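Local coordinates for protein Bd3459 (Bdellovibrio bacteriovorus, PDB 5CEC) that is a predatory endopeptidase of the S13 penicillin-binding-protein family that probably cleaves peptidoglycan peptides and is captured here with its immunity protein Bd3460, at residues L139-W149 with Q170-S181; S345-T354 with K403-N411. The protein carries 1 engineered substitution. All coordinates share one frame; numbering follows the deposited sequence. Where two conformers were deposited one is given.

Contact 1: residues L139-W149 with Q170-S181; sequences LTFDENFLLAW and QASIVRATLTSS. With SO4 (sulfate ion), chain E.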
loop_
_atom_site.group_PDB
_atom_site.type_symbol
_atom_site.label_atom_id
_atom_site.label_comp_id
_atom_site.label_asym_id
_atom_site.label_seq_id
_atom_site.Cartn_x
_atom_site.Cartn_y
_atom_site.Cartn_z
ATOM N N LEU A 139 2.374 -15.876 31.761
ATOM C CA LEU A 139 1.723 -15.611 30.495
ATOM C C LEU A 139 2.027 -16.734 29.538
ATOM O O LEU A 139 3.183 -16.959 29.189
ATOM C CB LEU A 139 2.171 -14.275 29.914
ATOM C CG LEU A 139 1.571 -13.893 28.562
ATOM C CD1 LEU A 139 0.055 -13.751 28.672
ATOM C CD2 LEU A 139 2.206 -12.617 28.015
ATOM N N THR A 140 1.010 -17.444 29.094
ATOM C CA THR A 140 1.199 -18.507 28.107
ATOM C C THR A 140 0.360 -18.221 26.888
ATOM O O THR A 140 -0.508 -17.371 26.922
ATOM C CB THR A 140 0.912 -19.913 28.686
ATOM O OG1 THR A 140 -0.470 -20.046 28.999
ATOM C CG2 THR A 140 1.766 -20.176 29.900
ATOM N N PHE A 141 0.668 -18.897 25.786
ATOM C CA PHE A 141 0.024 -18.633 24.505
ATOM C C PHE A 141 0.094 -19.877 23.636
ATOM O O PHE A 141 1.021 -20.685 23.780
ATOM C CB PHE A 141 0.671 -17.445 23.789
ATOM C CG PHE A 141 2.109 -17.697 23.394
ATOM C CD1 PHE A 141 3.145 -17.493 24.293
ATOM C CD2 PHE A 141 2.417 -18.209 22.146
ATOM C CE1 PHE A 141 4.442 -17.785 23.950
ATOM C CE2 PHE A 141 3.708 -18.509 21.822
ATOM C CZ PHE A 141 4.715 -18.296 22.713
ATOM N N ASP A 142 -0.885 -20.026 22.745
ATOM C CA ASP A 142 -0.936 -21.193 21.855
ATOM C C ASP A 142 -0.473 -20.835 20.436
ATOM O O ASP A 142 0.001 -19.733 20.142
ATOM C CB ASP A 142 -2.324 -21.873 21.887
ATOM C CG ASP A 142 -3.416 -21.089 21.207
ATOM O OD1 ASP A 142 -3.148 -20.117 20.459
ATOM O OD2 ASP A 142 -4.593 -21.478 21.429
ATOM N N GLU A 143 -0.560 -21.833 19.568
ATOM C CA GLU A 143 -0.021 -21.754 18.226
ATOM C C GLU A 143 -0.853 -20.917 17.271
ATOM O O GLU A 143 -0.436 -20.658 16.155
ATOM C CB GLU A 143 0.229 -23.154 17.640
ATOM C CG GLU A 143 -1.022 -23.969 17.348
ATOM C CD GLU A 143 -1.526 -24.823 18.495
ATOM O OE1 GLU A 143 -1.427 -24.446 19.693
ATOM O OE2 GLU A 143 -2.092 -25.879 18.180
ATOM N N ASN A 144 -1.992 -20.412 17.740
ATOM C CA ASN A 144 -2.781 -19.516 16.934
ATOM C C ASN A 144 -2.613 -18.069 17.325
ATOM O O ASN A 144 -3.244 -17.215 16.728
ATOM C CB ASN A 144 -4.245 -19.933 16.978
ATOM C CG ASN A 144 -4.461 -21.271 16.332
ATOM O OD1 ASN A 144 -3.948 -21.518 15.243
ATOM N ND2 ASN A 144 -5.244 -22.118 16.979
ATOM N N PHE A 145 -1.762 -17.808 18.329
ATOM C CA PHE A 145 -1.473 -16.433 18.722
ATOM C C PHE A 145 -0.319 -15.932 17.873
ATOM O O PHE A 145 0.847 -16.218 18.146
ATOM C CB PHE A 145 -1.146 -16.317 20.207
ATOM C CG PHE A 145 -0.811 -14.906 20.634
ATOM C CD1 PHE A 145 -1.675 -13.857 20.339
ATOM C CD2 PHE A 145 0.414 -14.621 21.254
ATOM C CE1 PHE A 145 -1.351 -12.553 20.716
ATOM C CE2 PHE A 145 0.733 -13.329 21.631
ATOM C CZ PHE A 145 -0.133 -12.290 21.353
ATOM N N LEU A 146 -0.673 -15.248 16.800
ATOM C CA LEU A 146 0.298 -14.665 15.893
ATOM C C LEU A 146 0.594 -13.267 16.364
ATOM O O LEU A 146 -0.316 -12.469 16.580
ATOM C CB LEU A 146 -0.192 -14.664 14.466
ATOM C CG LEU A 146 -0.730 -16.003 13.957
ATOM C CD1 LEU A 146 -1.334 -15.836 12.564
ATOM C CD2 LEU A 146 0.346 -17.091 13.984
ATOM N N LEU A 147 1.860 -12.993 16.621
ATOM C CA LEU A 147 2.314 -11.698 17.110
ATOM C C LEU A 147 3.542 -11.301 16.325
ATOM O O LEU A 147 4.571 -12.030 16.343
ATOM C CB LEU A 147 2.649 -11.763 18.595
ATOM C CG LEU A 147 3.199 -10.494 19.215
ATOM C CD1 LEU A 147 2.139 -9.402 19.258
ATOM C CD2 LEU A 147 3.715 -10.784 20.611
ATOM N N ALA A 148 3.441 -10.180 15.611
ATOM C CA ALA A 148 4.559 -9.612 14.838
ATOM C C ALA A 148 4.554 -8.142 15.152
ATOM O O ALA A 148 3.685 -7.405 14.696
ATOM C CB ALA A 148 4.363 -9.819 13.352
ATOM N N TRP A 149 5.533 -7.697 15.924
ATOM C CA TRP A 149 5.495 -6.355 16.423
ATOM C C TRP A 149 5.320 -5.306 15.335
ATOM O O TRP A 149 4.497 -4.386 15.467
ATOM C CB TRP A 149 6.752 -6.067 17.243
ATOM C CG TRP A 149 6.642 -4.922 18.150
ATOM C CD1 TRP A 149 7.322 -3.740 18.077
ATOM C CD2 TRP A 149 5.814 -4.830 19.304
ATOM N NE1 TRP A 149 6.951 -2.913 19.113
ATOM C CE2 TRP A 149 6.042 -3.563 19.893
ATOM C CE3 TRP A 149 4.918 -5.696 19.927
ATOM C CZ2 TRP A 149 5.380 -3.140 21.050
ATOM C CZ3 TRP A 149 4.277 -5.272 21.079
ATOM C CH2 TRP A 149 4.509 -4.013 21.629
ATOM N N GLN A 170 7.859 -20.799 15.335
ATOM C CA GLN A 170 6.906 -19.699 15.525
ATOM C C GLN A 170 6.867 -19.303 16.990
ATOM O O GLN A 170 6.942 -18.110 17.318
ATOM C CB GLN A 170 5.513 -20.093 15.065
ATOM C CG GLN A 170 4.457 -19.016 15.278
ATOM C CD GLN A 170 3.099 -19.530 14.884
ATOM O OE1 GLN A 170 2.904 -19.905 13.723
ATOM N NE2 GLN A 170 2.177 -19.617 15.838
ATOM N N ALA A 171 6.703 -20.307 17.865
ATOM C CA ALA A 171 6.540 -20.062 19.307
ATOM C C ALA A 171 7.773 -19.433 19.934
ATOM O O ALA A 171 7.637 -18.562 20.792
ATOM C CB ALA A 171 6.194 -21.358 20.047
ATOM N N SER A 172 8.963 -19.830 19.477
ATOM C CA SER A 172 10.213 -19.256 19.996
ATOM C C SER A 172 10.227 -17.760 19.736
ATOM O O SER A 172 10.565 -16.950 20.604
ATOM C CB SER A 172 11.430 -19.913 19.306
ATOM O OG SER A 172 12.650 -19.272 19.657
ATOM N N ILE A 173 9.816 -17.400 18.531
ATOM C CA ILE A 173 9.835 -15.997 18.113
ATOM C C ILE A 173 8.714 -15.203 18.798
ATOM O O ILE A 173 8.951 -14.092 19.244
ATOM C CB ILE A 173 9.773 -15.878 16.585
ATOM C CG1 ILE A 173 10.982 -16.601 15.986
ATOM C CG2 ILE A 173 9.740 -14.411 16.153
ATOM C CD1 ILE A 173 12.319 -15.947 16.224
ATOM N N VAL A 174 7.522 -15.782 18.948
ATOM C CA VAL A 174 6.436 -15.100 19.679
ATOM C C VAL A 174 6.850 -14.881 21.126
ATOM O O VAL A 174 6.632 -13.797 21.660
ATOM C CB VAL A 174 5.117 -15.874 19.568
ATOM C CG1 VAL A 174 4.052 -15.269 20.453
ATOM C CG2 VAL A 174 4.647 -15.848 18.116
ATOM N N ARG A 175 7.463 -15.888 21.747
ATOM C CA ARG A 175 7.925 -15.747 23.116
ATOM C C ARG A 175 8.926 -14.607 23.238
ATOM O O ARG A 175 8.829 -13.804 24.164
ATOM C CB ARG A 175 8.505 -17.048 23.669
ATOM C CG ARG A 175 9.077 -16.930 25.076
ATOM C CD ARG A 175 9.454 -18.290 25.626
ATOM N NE ARG A 175 10.098 -18.188 26.932
ATOM C CZ ARG A 175 11.387 -17.955 27.162
ATOM N NH1 ARG A 175 12.262 -17.811 26.169
ATOM N NH2 ARG A 175 11.811 -17.881 28.418
ATOM N N ALA A 176 9.867 -14.552 22.302
ATOM C CA ALA A 176 10.837 -13.492 22.293
ATOM C C ALA A 176 10.219 -12.114 22.118
ATOM O O ALA A 176 10.643 -11.177 22.770
ATOM C CB ALA A 176 11.906 -13.729 21.242
ATOM N N THR A 177 9.228 -11.992 21.241
ATOM C CA THR A 177 8.555 -10.724 21.041
ATOM C C THR A 177 7.726 -10.336 22.277
ATOM O O THR A 177 7.700 -9.169 22.667
ATOM C CB THR A 177 7.646 -10.797 19.794
ATOM O OG1 THR A 177 8.441 -11.175 18.668
ATOM C CG2 THR A 177 6.939 -9.470 19.522
ATOM N N LEU A 178 7.067 -11.316 22.897
ATOM C CA LEU A 178 6.360 -11.061 24.143
ATOM C C LEU A 178 7.319 -10.555 25.213
ATOM O O LEU A 178 7.019 -9.604 25.903
ATOM C CB LEU A 178 5.617 -12.294 24.624
ATOM C CG LEU A 178 4.296 -12.627 23.907
ATOM C CD1 LEU A 178 3.821 -14.016 24.304
ATOM C CD2 LEU A 178 3.236 -11.571 24.201
ATOM N N THR A 179 8.503 -11.154 25.296
ATOM C CA THR A 179 9.464 -10.813 26.318
ATOM C C THR A 179 10.076 -9.441 26.059
ATOM O O THR A 179 10.205 -8.640 26.985
ATOM C CB THR A 179 10.562 -11.873 26.380
ATOM O OG1 THR A 179 10.000 -13.156 26.687
ATOM C CG2 THR A 179 11.674 -11.550 27.397
ATOM N N SER A 180 10.428 -9.144 24.810
ATOM C CA SER A 180 11.218 -7.943 24.538
ATOM C C SER A 180 10.383 -6.735 24.158
ATOM O O SER A 180 10.863 -5.619 24.244
ATOM C CB SER A 180 12.260 -8.240 23.466
ATOM O OG SER A 180 13.200 -9.174 23.968
ATOM N N SER A 181 9.124 -6.959 23.757
ATOM C CA SER A 181 8.260 -5.878 23.306
ATOM C C SER A 181 6.958 -5.773 24.086
ATOM O O SER A 181 6.635 -4.709 24.597
ATOM C CB SER A 181 7.956 -6.034 21.808
ATOM O OG SER A 181 9.144 -5.897 21.055
HETATM S S SO4 E . 9.692 0.124 20.451
HETATM O O1 SO4 E . 9.275 1.223 19.539
HETATM O O2 SO4 E . 11.154 -0.077 20.407
HETATM O O3 SO4 E . 8.904 -1.103 20.264
HETATM O O4 SO4 E . 9.387 0.499 21.883
HETATM O O HOH W 1 2.153 -18.631 18.577
HETATM O O HOH W 2 0.770 -21.313 12.982
HETATM O O HOH W 3 7.997 -9.300 16.169
#
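Phe141, Leu147 and Trp149 meet one side of the helix 170-181, and most of the contact is apolar. The Phe141 ring lies against the helix: Val174 CG1 sits over one face, offset toward the rim, 3.5 Å from Phe141 CE2, Ala171 O is at the edge, and Leu178 CD1 comes obliquely to within 3.5 Å of Phe141 CD1. Its first torsion, 65°, sets CG between the backbone N and the carbonyl carbon, turning the ring toward the helix. Leu178 divides its branches: CD1 serves Phe141, whereas CD2 meets Leu147 CD2 at 3.7 Å and the edge of the Phe145 ring. CG2 of Thr177 packs 3.6 Å from Leu147 CD2.

At the C-terminal end of the helix segment the contact is CH-pi. Ser181 CB stands almost centrally over the six-membered ring of Trp149, 3.5 Å from its centroid, and NE1 donates a hydrogen bond to a sulfate, probably from the crystallisation liquor, which also bonds to Arg118.

Polar bonds gather at Gln170. Its NE2 donates to Glu143 O (2.8 Å, N-H...O 152°), with the acceptor close to the amide plane but the donor above the carbonyl plane. A water accepts from the same NE2 and donates to Asp142 O and Phe145 O, tying the amide to the type I turn Asp142-Phe145.

Arg175 bonds Ile216 O, pinning the helix to strand 212-218. Helix 167-182 runs roughly antiparallel to strand 139-141 (148°) and is the first of two helices, with 188-200, in the crossover connection between the neighbouring parallel strands 135-141 and 212-218.

Contact 2: residues S345-T354 with K403-N411; sequences SYGGVMAGST and KNKVSQLIN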
loop_
_atom_site.group_PDB
_atom_site.type_symbol
_atom_site.label_atom_id
_atom_site.label_comp_id
_atom_site.label_asym_id
_atom_site.label_seq_id
_atom_site.Cartn_x
_atom_site.Cartn_y
_atom_site.Cartn_z
ATOM N N SER A 345 -1.915 9.956 -3.918
ATOM C CA SER A 345 -1.590 10.969 -4.959
ATOM C C SER A 345 -1.850 10.452 -6.377
ATOM O O SER A 345 -1.090 10.669 -7.333
ATOM C CB SER A 345 -0.148 11.433 -4.809
ATOM O OG SER A 345 0.021 12.123 -3.593
ATOM N N TYR A 346 -2.986 9.827 -6.542
ATOM C CA TYR A 346 -3.464 9.464 -7.881
ATOM C C TYR A 346 -4.403 10.563 -8.337
ATOM O O TYR A 346 -5.633 10.481 -8.081
ATOM C CB TYR A 346 -4.147 8.100 -7.872
ATOM C CG TYR A 346 -3.197 6.977 -8.140
ATOM C CD1 TYR A 346 -1.982 6.882 -7.466
ATOM C CD2 TYR A 346 -3.470 6.016 -9.073
ATOM C CE1 TYR A 346 -1.120 5.834 -7.709
ATOM C CE2 TYR A 346 -2.589 5.001 -9.329
ATOM C CZ TYR A 346 -1.438 4.893 -8.636
ATOM O OH TYR A 346 -0.566 3.877 -8.926
ATOM N N GLY A 347 -3.846 11.568 -9.020
ATOM C CA GLY A 347 -4.577 12.816 -9.316
ATOM C C GLY A 347 -5.356 12.776 -10.611
ATOM O O GLY A 347 -5.593 11.721 -11.173
ATOM N N GLY A 348 -5.777 13.935 -11.073
ATOM C CA GLY A 348 -6.516 14.039 -12.299
ATOM C C GLY A 348 -7.931 13.510 -12.143
ATOM O O GLY A 348 -8.541 13.583 -11.060
ATOM N N VAL A 349 -8.460 12.960 -13.226
ATOM C CA VAL A 349 -9.822 12.431 -13.198
ATOM C C VAL A 349 -10.007 11.240 -12.256
ATOM O O VAL A 349 -11.139 10.927 -11.894
ATOM C CB VAL A 349 -10.329 12.079 -14.591
ATOM C CG1 VAL A 349 -10.455 13.342 -15.427
ATOM C CG2 VAL A 349 -9.484 11.024 -15.294
ATOM N N MET A 350 -8.930 10.567 -11.860
ATOM C CA MET A 350 -9.060 9.482 -10.895
ATOM C C MET A 350 -9.399 9.926 -9.487
ATOM O O MET A 350 -9.930 9.142 -8.711
ATOM C CB MET A 350 -7.775 8.658 -10.827
ATOM C CG MET A 350 -7.533 7.810 -12.071
ATOM S SD MET A 350 -5.989 6.899 -12.079
ATOM C CE MET A 350 -4.766 8.205 -12.109
ATOM N N ALA A 351 -8.984 11.137 -9.114
ATOM C CA ALA A 351 -9.152 11.588 -7.738
ATOM C C ALA A 351 -10.624 11.536 -7.368
ATOM O O ALA A 351 -11.445 12.135 -8.015
ATOM C CB ALA A 351 -8.572 12.982 -7.581
ATOM N N GLY A 352 -10.919 10.823 -6.286
ATOM C CA GLY A 352 -12.266 10.716 -5.756
ATOM C C GLY A 352 -13.217 9.812 -6.506
ATOM O O GLY A 352 -14.348 9.625 -6.059
ATOM N N SER A 353 -12.813 9.328 -7.688
ATOM C CA SER A 353 -13.675 8.489 -8.531
ATOM C C SER A 353 -13.236 7.037 -8.578
ATOM O O SER A 353 -13.994 6.182 -9.011
ATOM C CB SER A 353 -13.645 9.007 -9.967
ATOM O OG SER A 353 -12.370 8.817 -10.557
ATOM N N THR A 354 -11.992 6.766 -8.203
ATOM C CA THR A 354 -11.321 5.509 -8.518
ATOM C C THR A 354 -10.955 4.793 -7.228
ATOM O O THR A 354 -10.363 5.385 -6.334
ATOM C CB THR A 354 -10.097 5.800 -9.370
ATOM O OG1 THR A 354 -10.543 6.423 -10.571
ATOM C CG2 THR A 354 -9.335 4.540 -9.728
ATOM N N LYS A 403 -1.708 5.346 -15.099
ATOM C CA LYS A 403 -2.635 6.403 -14.718
ATOM C C LYS A 403 -3.280 7.038 -15.932
ATOM O O LYS A 403 -4.490 7.290 -15.949
ATOM C CB LYS A 403 -1.885 7.479 -13.925
ATOM C CG LYS A 403 -1.426 7.017 -12.572
ATOM C CD LYS A 403 -0.664 8.105 -11.823
ATOM C CE LYS A 403 -0.207 7.646 -10.449
ATOM N NZ LYS A 403 0.555 8.693 -9.744
ATOM N N ASN A 404 -2.490 7.264 -16.967
ATOM C CA ASN A 404 -3.026 7.851 -18.204
ATOM C C ASN A 404 -3.999 6.925 -18.888
ATOM O O ASN A 404 -5.004 7.402 -19.415
ATOM C CB ASN A 404 -1.897 8.308 -19.133
ATOM C CG ASN A 404 -1.082 9.493 -18.555
ATOM O OD1 ASN A 404 -1.469 10.120 -17.576
ATOM N ND2 ASN A 404 -0.001 9.807 -19.179
ATOM N N LYS A 405 -3.728 5.623 -18.868
ATOM C CA LYS A 405 -4.676 4.658 -19.484
ATOM C C LYS A 405 -6.007 4.615 -18.714
ATOM O O LYS A 405 -7.106 4.562 -19.309
ATOM C CB LYS A 405 -4.061 3.255 -19.544
ATOM C CG LYS A 405 -2.962 3.105 -20.593
ATOM C CD LYS A 405 -2.300 1.755 -20.502
ATOM C CE LYS A 405 -1.094 1.624 -21.388
ATOM N NZ LYS A 405 -1.483 1.756 -22.827
ATOM N N VAL A 406 -5.930 4.637 -17.385
ATOM C CA VAL A 406 -7.165 4.654 -16.594
ATOM C C VAL A 406 -7.901 5.984 -16.796
ATOM O O VAL A 406 -9.136 6.009 -16.920
ATOM C CB VAL A 406 -6.884 4.365 -15.108
ATOM C CG1 VAL A 406 -8.166 4.463 -14.282
ATOM C CG2 VAL A 406 -6.245 2.993 -14.997
ATOM N N SER A 407 -7.158 7.084 -16.889
ATOM C CA SER A 407 -7.779 8.390 -17.111
ATOM C C SER A 407 -8.498 8.413 -18.461
ATOM O O SER A 407 -9.609 8.952 -18.590
ATOM C CB SER A 407 -6.735 9.493 -17.036
ATOM O OG SER A 407 -6.160 9.531 -15.758
ATOM N N GLN A 408 -7.882 7.806 -19.472
ATOM C CA GLN A 408 -8.491 7.718 -20.811
ATOM C C GLN A 408 -9.803 6.945 -20.730
ATOM O O GLN A 408 -10.804 7.356 -21.347
ATOM C CB GLN A 408 -7.523 7.053 -21.798
ATOM C CG GLN A 408 -7.991 7.031 -23.248
ATOM C CD GLN A 408 -8.197 8.430 -23.824
ATOM O OE1 GLN A 408 -7.413 9.345 -23.595
ATOM N NE2 GLN A 408 -9.265 8.597 -24.569
ATOM N N LEU A 409 -9.799 5.827 -19.995
ATOM C CA LEU A 409 -11.022 5.049 -19.805
ATOM C C LEU A 409 -12.148 5.878 -19.182
ATOM O O LEU A 409 -13.320 5.818 -19.607
ATOM C CB LEU A 409 -10.730 3.777 -18.984
ATOM C CG LEU A 409 -11.930 2.897 -18.637
ATOM C CD1 LEU A 409 -12.580 2.309 -19.891
ATOM C CD2 LEU A 409 -11.501 1.781 -17.703
ATOM N N ILE A 410 -11.791 6.681 -18.196
ATOM C CA ILE A 410 -12.760 7.581 -17.578
ATOM C C ILE A 410 -13.281 8.638 -18.577
ATOM O O ILE A 410 -14.495 8.871 -18.647
ATOM C CB ILE A 410 -12.138 8.259 -16.312
ATOM C CG1 ILE A 410 -11.968 7.230 -15.201
ATOM C CG2 ILE A 410 -13.038 9.397 -15.828
ATOM C CD1 ILE A 410 -11.083 7.702 -14.076
ATOM N N ASN A 411 -12.368 9.237 -19.347
ATOM C CA ASN A 411 -12.695 10.239 -20.372
ATOM C C ASN A 411 -13.744 9.689 -21.323
ATOM O O ASN A 411 -14.705 10.384 -21.694
ATOM C CB ASN A 411 -11.463 10.608 -21.268
ATOM C CG ASN A 411 -10.417 11.473 -20.583
ATOM O OD1 ASN A 411 -10.646 12.077 -19.526
ATOM N ND2 ASN A 411 -9.211 11.543 -21.225
HETATM O O HOH W 4 -6.507 10.676 -13.403
#
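Lys403 leaves the helix 403-411 and, extended beyond CG, runs past the Met350 methyl and then across the face of Tyr346. Its CB is pressed against the methyl CE of Met350 at 3.5 Å, tighter than a normal carbon contact, and CG stays beside the same methyl at 3.6 Å while also nearing Tyr346 CE2. CD is still 4.1 Å from Met350 CE. CE then stands 3.4 Å from the centroid of the Tyr346 ring, 11° off its normal, a CH-pi contact over the middle of one face. NZ lies farther out over that face, 4.2 Å from the centroid, in a cation-pi interaction; Ser345 O is 3.5 Å from Lys403 NZ, and the main charge partner is Asp107 of the Bd3460 chain, with which it forms a salt bridge.

From the loop, Met350 lays SD against Val406 CG1, and the bend at chi3 (-65°) turns its methyl onto Lys403. Val349 CG2 packs 3.6 Å from Ser407 CB, and Ile410 CD1 lies against Val349 CG2, Met350 CG and Thr354 OG1. A water donates to Gly347 O and to Ser407 OG and accepts from Met350 N, bridging loop and helix. Ser407 OG itself donates to Lys403 O.

Val406 and Ile410 also rest on Val371 of strand 364-373. The C-terminal helix 394-411 thus packs on the antiparallel sheet, as in the serine beta-lactamase and penicillin-binding-protein fold, and the loop leading into strand 354-361 covers its flank, at a surface bound by Bd3460.

Overall arrangement
Contacts 1 and 2 share no element: their centres lie about 44 Å apart, on opposite sides of the chain's centre. Both are largely buried, but contact 1 owes its burial to this chain alone, whereas contact 2 is partly covered by Bd3460. In contact 1 a strand and the turn after it meet a helix, aliphatic groups and ring faces dominate, and a glutamine bonds one backbone carbonyl directly and two more through a water; in contact 2 a loop meets the helix through aliphatic packing, a lysine over a tyrosine face and one bridging water, the lysine's charge being met by the partner protein. Contact 1 belongs to the mixed-sheet part, probably the accessory domain inserted in S13 enzymes, and contact 2 to the transpeptidase core.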